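Local atomic coordinates of cortical-lytic enzyme (Clostridium perfringens, PDB entry 5JIP), a protein that probably acts as a muramidase of glycoside hydrolase family 25, cleaving spore cortex peptidoglycan during germination, and binds a magnesium ion. Residues F75-D83 and S121-W130. Sequence-based numbering, arbitrary orientation.
Sequences FAKPSKDLD and SLTTTELVNW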
ATOM      1  N   PHE A  75     -28.153 -10.890   0.558  1.00  9.25           N
ATOM      2  CA  PHE A  75     -29.208  -9.892   0.420  1.00  7.10           C
ATOM      3  C   PHE A  75     -29.619  -9.432   1.811  1.00  9.85           C
ATOM      4  O   PHE A  75     -30.171 -10.205   2.607  1.00  7.37           O
ATOM      5  CB  PHE A  75     -30.410 -10.422  -0.356  1.00  9.17           C
ATOM      6  CG  PHE A  75     -31.457  -9.382  -0.581  1.00  6.91           C
ATOM      7  CD1 PHE A  75     -32.433  -9.136   0.369  1.00 10.30           C
ATOM      8  CD2 PHE A  75     -31.449  -8.633  -1.734  1.00 10.34           C
ATOM      9  CE1 PHE A  75     -33.386  -8.156   0.169  1.00  6.82           C
ATOM     10  CE2 PHE A  75     -32.394  -7.641  -1.941  1.00 10.57           C
ATOM     11  CZ  PHE A  75     -33.371  -7.423  -1.001  1.00  9.16           C
ATOM     12  N   ALA A  76     -29.361  -8.163   2.095  1.00  7.91           N
ATOM     13  CA  ALA A  76     -29.537  -7.627   3.436  1.00  8.64           C
ATOM     14  C   ALA A  76     -31.008  -7.371   3.760  1.00  7.85           C
ATOM     15  O   ALA A  76     -31.810  -7.022   2.887  1.00  9.45           O
ATOM     16  CB  ALA A  76     -28.765  -6.331   3.561  1.00 10.20           C
ATOM     17  N   LYS A  77     -31.359  -7.535   5.034  1.00 11.53           N
ATOM     18  CA  LYS A  77     -32.589  -6.956   5.572  1.00  8.34           C
ATOM     19  C   LYS A  77     -32.243  -6.032   6.736  1.00  7.46           C
ATOM     20  O   LYS A  77     -32.164  -6.466   7.896  1.00  9.04           O
ATOM     21  CB  LYS A  77     -33.585  -8.024   6.000  1.00 13.00           C
ATOM     22  CG  LYS A  77     -34.968  -7.390   6.195  1.00 16.47           C
ATOM     23  CD  LYS A  77     -36.112  -8.386   6.224  1.00 36.84           C
ATOM     24  CE  LYS A  77     -37.481  -7.653   6.261  1.00 45.21           C
ATOM     25  NZ  LYS A  77     -37.847  -6.949   4.953  1.00 34.68           N
ATOM     26  N   PRO A  78     -32.023  -4.756   6.469  1.00  9.54           N
ATOM     27  CA  PRO A  78     -31.641  -3.830   7.544  1.00 11.91           C
ATOM     28  C   PRO A  78     -32.825  -3.526   8.445  1.00 13.59           C
ATOM     29  O   PRO A  78     -33.982  -3.714   8.070  1.00 10.96           O
ATOM     30  CB  PRO A  78     -31.172  -2.574   6.788  1.00 11.76           C
ATOM     31  CG  PRO A  78     -30.892  -3.056   5.381  1.00 13.77           C
ATOM     32  CD  PRO A  78     -31.916  -4.133   5.143  1.00 10.05           C
ATOM     33  N   SER A  79     -32.515  -3.072   9.659  1.00 15.14           N
ATOM     34  CA  SER A  79     -33.538  -2.688  10.622  1.00 18.20           C
ATOM     35  C   SER A  79     -32.933  -1.682  11.591  1.00 16.69           C
ATOM     36  O   SER A  79     -31.737  -1.362  11.524  1.00 12.51           O
ATOM     37  CB  SER A  79     -34.101  -3.907  11.358  1.00 15.56           C
ATOM     38  OG  SER A  79     -33.280  -4.323  12.437  1.00 18.02           O
ATOM     39  N   LYS A  80     -33.783  -1.174  12.495  1.00 17.94           N
ATOM     40  CA  LYS A  80     -33.317  -0.281  13.553  1.00 20.15           C
ATOM     41  C   LYS A  80     -32.539  -1.027  14.626  1.00 19.64           C
ATOM     42  O   LYS A  80     -31.837  -0.395  15.425  1.00 21.50           O
ATOM     43  CB  LYS A  80     -34.497   0.455  14.217  1.00 18.80           C
ATOM     44  CG  LYS A  80     -35.280   1.360  13.282  1.00 25.74           C
ATOM     45  CD  LYS A  80     -36.364   2.163  14.003  1.00 32.85           C
ATOM     46  CE  LYS A  80     -37.297   2.798  12.992  1.00 34.36           C
ATOM     47  NZ  LYS A  80     -38.292   3.694  13.622  1.00 43.01           N
ATOM     48  N   ASP A  81     -32.653  -2.348  14.681  1.00 20.50           N
ATOM     49  CA  ASP A  81     -31.939  -3.133  15.681  1.00 23.21           C
ATOM     50  C   ASP A  81     -30.596  -3.566  15.100  1.00 19.35           C
ATOM     51  O   ASP A  81     -30.543  -4.348  14.148  1.00 18.97           O
ATOM     52  CB  ASP A  81     -32.768  -4.331  16.129  1.00 24.96           C
ATOM     53  CG  ASP A  81     -32.021  -5.207  17.100  1.00 25.03           C
ATOM     54  OD1 ASP A  81     -30.983  -4.753  17.621  1.00 23.43           O
ATOM     55  OD2 ASP A  81     -32.455  -6.345  17.341  1.00 35.77           O
ATOM     56  N   LEU A  82     -29.507  -3.064  15.684  1.00 18.76           N
ATOM     57  CA  LEU A  82     -28.191  -3.348  15.122  1.00 19.84           C
ATOM     58  C   LEU A  82     -27.735  -4.779  15.395  1.00 15.25           C
ATOM     59  O   LEU A  82     -26.853  -5.274  14.688  1.00 17.23           O
ATOM     60  CB  LEU A  82     -27.172  -2.335  15.655  1.00 21.43           C
ATOM     61  CG  LEU A  82     -27.370  -0.883  15.214  1.00 22.81           C
ATOM     62  CD1 LEU A  82     -26.323  -0.023  15.903  1.00 32.74           C
ATOM     63  CD2 LEU A  82     -27.280  -0.709  13.690  1.00 19.49           C
ATOM     64  N   ASP A  83     -28.335  -5.473  16.371  1.00 16.00           N
ATOM     65  CA  ASP A  83     -28.006  -6.879  16.579  1.00 16.92           C
ATOM     66  C   ASP A  83     -28.279  -7.699  15.332  1.00 14.40           C
ATOM     67  O   ASP A  83     -27.640  -8.732  15.133  1.00 15.24           O
ATOM     68  CB  ASP A  83     -28.804  -7.492  17.739  1.00 20.89           C
ATOM     69  CG  ASP A  83     -28.431  -6.913  19.076  1.00 30.93           C
ATOM     70  OD1 ASP A  83     -27.317  -6.357  19.177  1.00 32.69           O
ATOM     71  OD2 ASP A  83     -29.243  -7.024  20.019  1.00 33.26           O
ATOM     72  N   SER A 121     -38.983   3.879   6.473  1.00 20.95           N
ATOM     73  CA  SER A 121     -38.960   3.243   7.785  1.00 19.25           C
ATOM     74  C   SER A 121     -37.640   3.450   8.504  1.00 16.71           C
ATOM     75  O   SER A 121     -37.609   3.384   9.739  1.00 23.69           O
ATOM     76  CB  SER A 121     -39.269   1.747   7.668  1.00 24.06           C
ATOM     77  OG  SER A 121     -38.347   1.096   6.817  1.00 25.14           O
ATOM     78  N   LEU A 122     -36.557   3.735   7.782  1.00 15.08           N
ATOM     79  CA  LEU A 122     -35.262   3.974   8.405  1.00 16.40           C
ATOM     80  C   LEU A 122     -34.735   5.337   7.996  1.00 15.52           C
ATOM     81  O   LEU A 122     -34.884   5.757   6.844  1.00 17.57           O
ATOM     82  CB  LEU A 122     -34.228   2.902   8.026  1.00 16.24           C
ATOM     83  CG  LEU A 122     -34.528   1.460   8.445  1.00 18.94           C
ATOM     84  CD1 LEU A 122     -33.402   0.541   7.976  1.00 18.96           C
ATOM     85  CD2 LEU A 122     -34.729   1.343   9.928  1.00 17.11           C
ATOM     86  N   THR A 123     -34.124   6.030   8.954  1.00 17.53           N
ATOM     87  CA  THR A 123     -33.353   7.213   8.614  1.00 18.76           C
ATOM     88  C   THR A 123     -32.046   6.802   7.930  1.00 18.50           C
ATOM     89  O   THR A 123     -31.596   5.655   8.014  1.00 14.01           O
ATOM     90  CB  THR A 123     -33.048   8.040   9.865  1.00 15.36           C
ATOM     91  OG1 THR A 123     -32.094   7.343  10.666  1.00 19.17           O
ATOM     92  CG2 THR A 123     -34.290   8.262  10.692  1.00 19.59           C
ATOM     93  N   THR A 124     -31.438   7.763   7.237  1.00 16.96           N
ATOM     94  CA  THR A 124     -30.120   7.519   6.667  1.00 16.07           C
ATOM     95  C   THR A 124     -29.123   7.090   7.740  1.00 17.60           C
ATOM     96  O   THR A 124     -28.302   6.193   7.511  1.00 14.46           O
ATOM     97  CB  THR A 124     -29.651   8.760   5.942  1.00 16.34           C
ATOM     98  OG1 THR A 124     -30.591   9.057   4.911  1.00 20.03           O
ATOM     99  CG2 THR A 124     -28.243   8.555   5.348  1.00 17.42           C
ATOM    100  N   THR A 125     -29.177   7.710   8.925  1.00 12.55           N
ATOM    101  CA  THR A 125     -28.273   7.291   9.996  1.00 14.25           C
ATOM    102  C   THR A 125     -28.537   5.845  10.375  1.00 14.85           C
ATOM    103  O   THR A 125     -27.603   5.057  10.557  1.00 12.26           O
ATOM    104  CB  THR A 125     -28.422   8.195  11.223  1.00 19.14           C
ATOM    105  OG1 THR A 125     -28.147   9.557  10.860  1.00 20.07           O
ATOM    106  CG2 THR A 125     -27.471   7.765  12.353  1.00 18.89           C
ATOM    107  N   GLU A 126     -29.807   5.471  10.496  1.00 12.51           N
ATOM    108  CA  GLU A 126     -30.120   4.107  10.889  1.00 13.33           C
ATOM    109  C   GLU A 126     -29.669   3.107   9.825  1.00 10.90           C
ATOM    110  O   GLU A 126     -29.115   2.051  10.161  1.00 10.27           O
ATOM    111  CB  GLU A 126     -31.620   3.980  11.164  1.00 14.45           C
ATOM    112  CG  GLU A 126     -32.056   4.696  12.432  1.00 16.16           C
ATOM    113  CD  GLU A 126     -33.555   4.784  12.592  1.00 19.27           C
ATOM    114  OE1 GLU A 126     -34.264   4.954  11.572  1.00 16.58           O
ATOM    115  OE2 GLU A 126     -34.016   4.678  13.757  1.00 27.13           O
ATOM    116  N   LEU A 127     -29.901   3.415   8.548  1.00  9.15           N
ATOM    117  CA  LEU A 127     -29.519   2.472   7.494  1.00 11.16           C
ATOM    118  C   LEU A 127     -28.003   2.332   7.435  1.00 15.33           C
ATOM    119  O   LEU A 127     -27.468   1.220   7.435  1.00 10.82           O
ATOM    120  CB  LEU A 127     -30.065   2.923   6.149  1.00 10.23           C
ATOM    121  CG  LEU A 127     -29.699   2.048   4.944  1.00 15.81           C
ATOM    122  CD1 LEU A 127     -30.229   0.651   5.121  1.00 15.81           C
ATOM    123  CD2 LEU A 127     -30.242   2.608   3.635  1.00 24.71           C
ATOM    124  N   VAL A 128     -27.292   3.457   7.425  1.00 12.45           N
ATOM    125  CA  VAL A 128     -25.842   3.404   7.322  1.00 10.46           C
ATOM    126  C   VAL A 128     -25.241   2.747   8.563  1.00 11.98           C
ATOM    127  O   VAL A 128     -24.304   1.960   8.449  1.00 12.07           O
ATOM    128  CB  VAL A 128     -25.267   4.815   7.064  1.00 12.65           C
ATOM    129  CG1 VAL A 128     -23.753   4.827   7.186  1.00 12.23           C
ATOM    130  CG2 VAL A 128     -25.666   5.363   5.669  1.00 15.28           C
ATOM    131  N   ASN A 129     -25.729   3.082   9.771  1.00  9.35           N
ATOM    132  CA  ASN A 129     -25.253   2.402  10.966  1.00  9.84           C
ATOM    133  C   ASN A 129     -25.408   0.882  10.855  1.00 10.55           C
ATOM    134  O   ASN A 129     -24.547   0.126  11.320  1.00 13.36           O
ATOM    135  CB  ASN A 129     -25.997   2.907  12.198  1.00 17.46           C
ATOM    136  CG  ASN A 129     -25.474   4.235  12.686  1.00 24.56           C
ATOM    137  OD1 ASN A 129     -24.496   4.779  12.152  1.00 18.16           O
ATOM    138  ND2 ASN A 129     -26.114   4.762  13.714  1.00 22.83           N
ATOM    139  N   TRP A 130     -26.515   0.418  10.276  1.00 11.32           N
ATOM    140  CA  TRP A 130     -26.723  -1.023  10.134  1.00 11.97           C
ATOM    141  C   TRP A 130     -25.697  -1.638   9.187  1.00  8.69           C
ATOM    142  O   TRP A 130     -25.075  -2.652   9.505  1.00  9.42           O
ATOM    143  CB  TRP A 130     -28.149  -1.295   9.652  1.00 10.59           C
ATOM    144  CG  TRP A 130     -28.502  -2.727   9.691  1.00 12.19           C
ATOM    145  CD1 TRP A 130     -29.177  -3.391  10.686  1.00 12.08           C
ATOM    146  CD2 TRP A 130     -28.193  -3.710   8.696  1.00 10.90           C
ATOM    147  NE1 TRP A 130     -29.293  -4.720  10.367  1.00 10.81           N
ATOM    148  CE2 TRP A 130     -28.699  -4.940   9.150  1.00  7.34           C
ATOM    149  CE3 TRP A 130     -27.528  -3.667   7.459  1.00 12.01           C
ATOM    150  CZ2 TRP A 130     -28.584  -6.125   8.394  1.00 10.42           C
ATOM    151  CZ3 TRP A 130     -27.408  -4.831   6.730  1.00  9.96           C
ATOM    152  CH2 TRP A 130     -27.941  -6.046   7.197  1.00  9.85           C
TER
HETATM  153  O   HOH W   1     -30.300   0.822  12.266  1.00 15.22           O
HETATM  154  O   HOH W   2     -36.710   5.695  11.410  1.00 30.18           O
HETATM  155  O   HOH W   3     -36.343   5.971  14.620  1.00 42.64           O
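K80 and L82 bring the loop 75-83 nearest to the helix beginning at T124, their CA atoms lying 6.0 Å from that of E126 and 5.7 Å from that of W130. The two backbones are joined through a water that donates to both S79 O and E126 O, 2.7 Å from each. W130 is a worked example of one indole giving an irregular loop a broad surface to pack against. With CG anti to the backbone N (chi1 -171°), its ring extends from the helix and presents one face to the chain at P78, whose CA stands over the five-membered ring in a CH-pi contact, 3.6 Å from the centroid. The proline CB lies against CD2 of the indole and also meets L127 CD1, while A76 CB touches the far end of the six-membered ring obliquely. D81 O lies at the indole edge, near its plane, whereas the N-H of the ring is engaged by S84 OG of helix 83-100, a hydrogen bond that helps to fix the ring's orientation. L82 CD2 packs against W130 CA on the helix backbone. At the helix start, T123 and E126 form a capping box: E126 N donates to T123 OG1, and T123 N to E126 OE1 at 2.8 Å, nearly straight and on the anti side of the carboxylate. The extended K80 chain runs past L122, its CG tightly against L122 CD2 (3.4 Å), and across the E126 carboxylate. K80 NZ and E126 OE2 remain 4.4 Å apart, beyond a salt bridge, but share a bridging water; their opposite charges probably still attract. Within the loop, D81 N donates to S79 OG in an ST turn, and D81 OD1 accepts from D83 N, capping the next helix. The arrangement packs the loop between strand 70-75 and helix 83-100 onto the capped start of helix 124-142, joining successive beta-alpha units of the TIM-barrel-like GH25 domain.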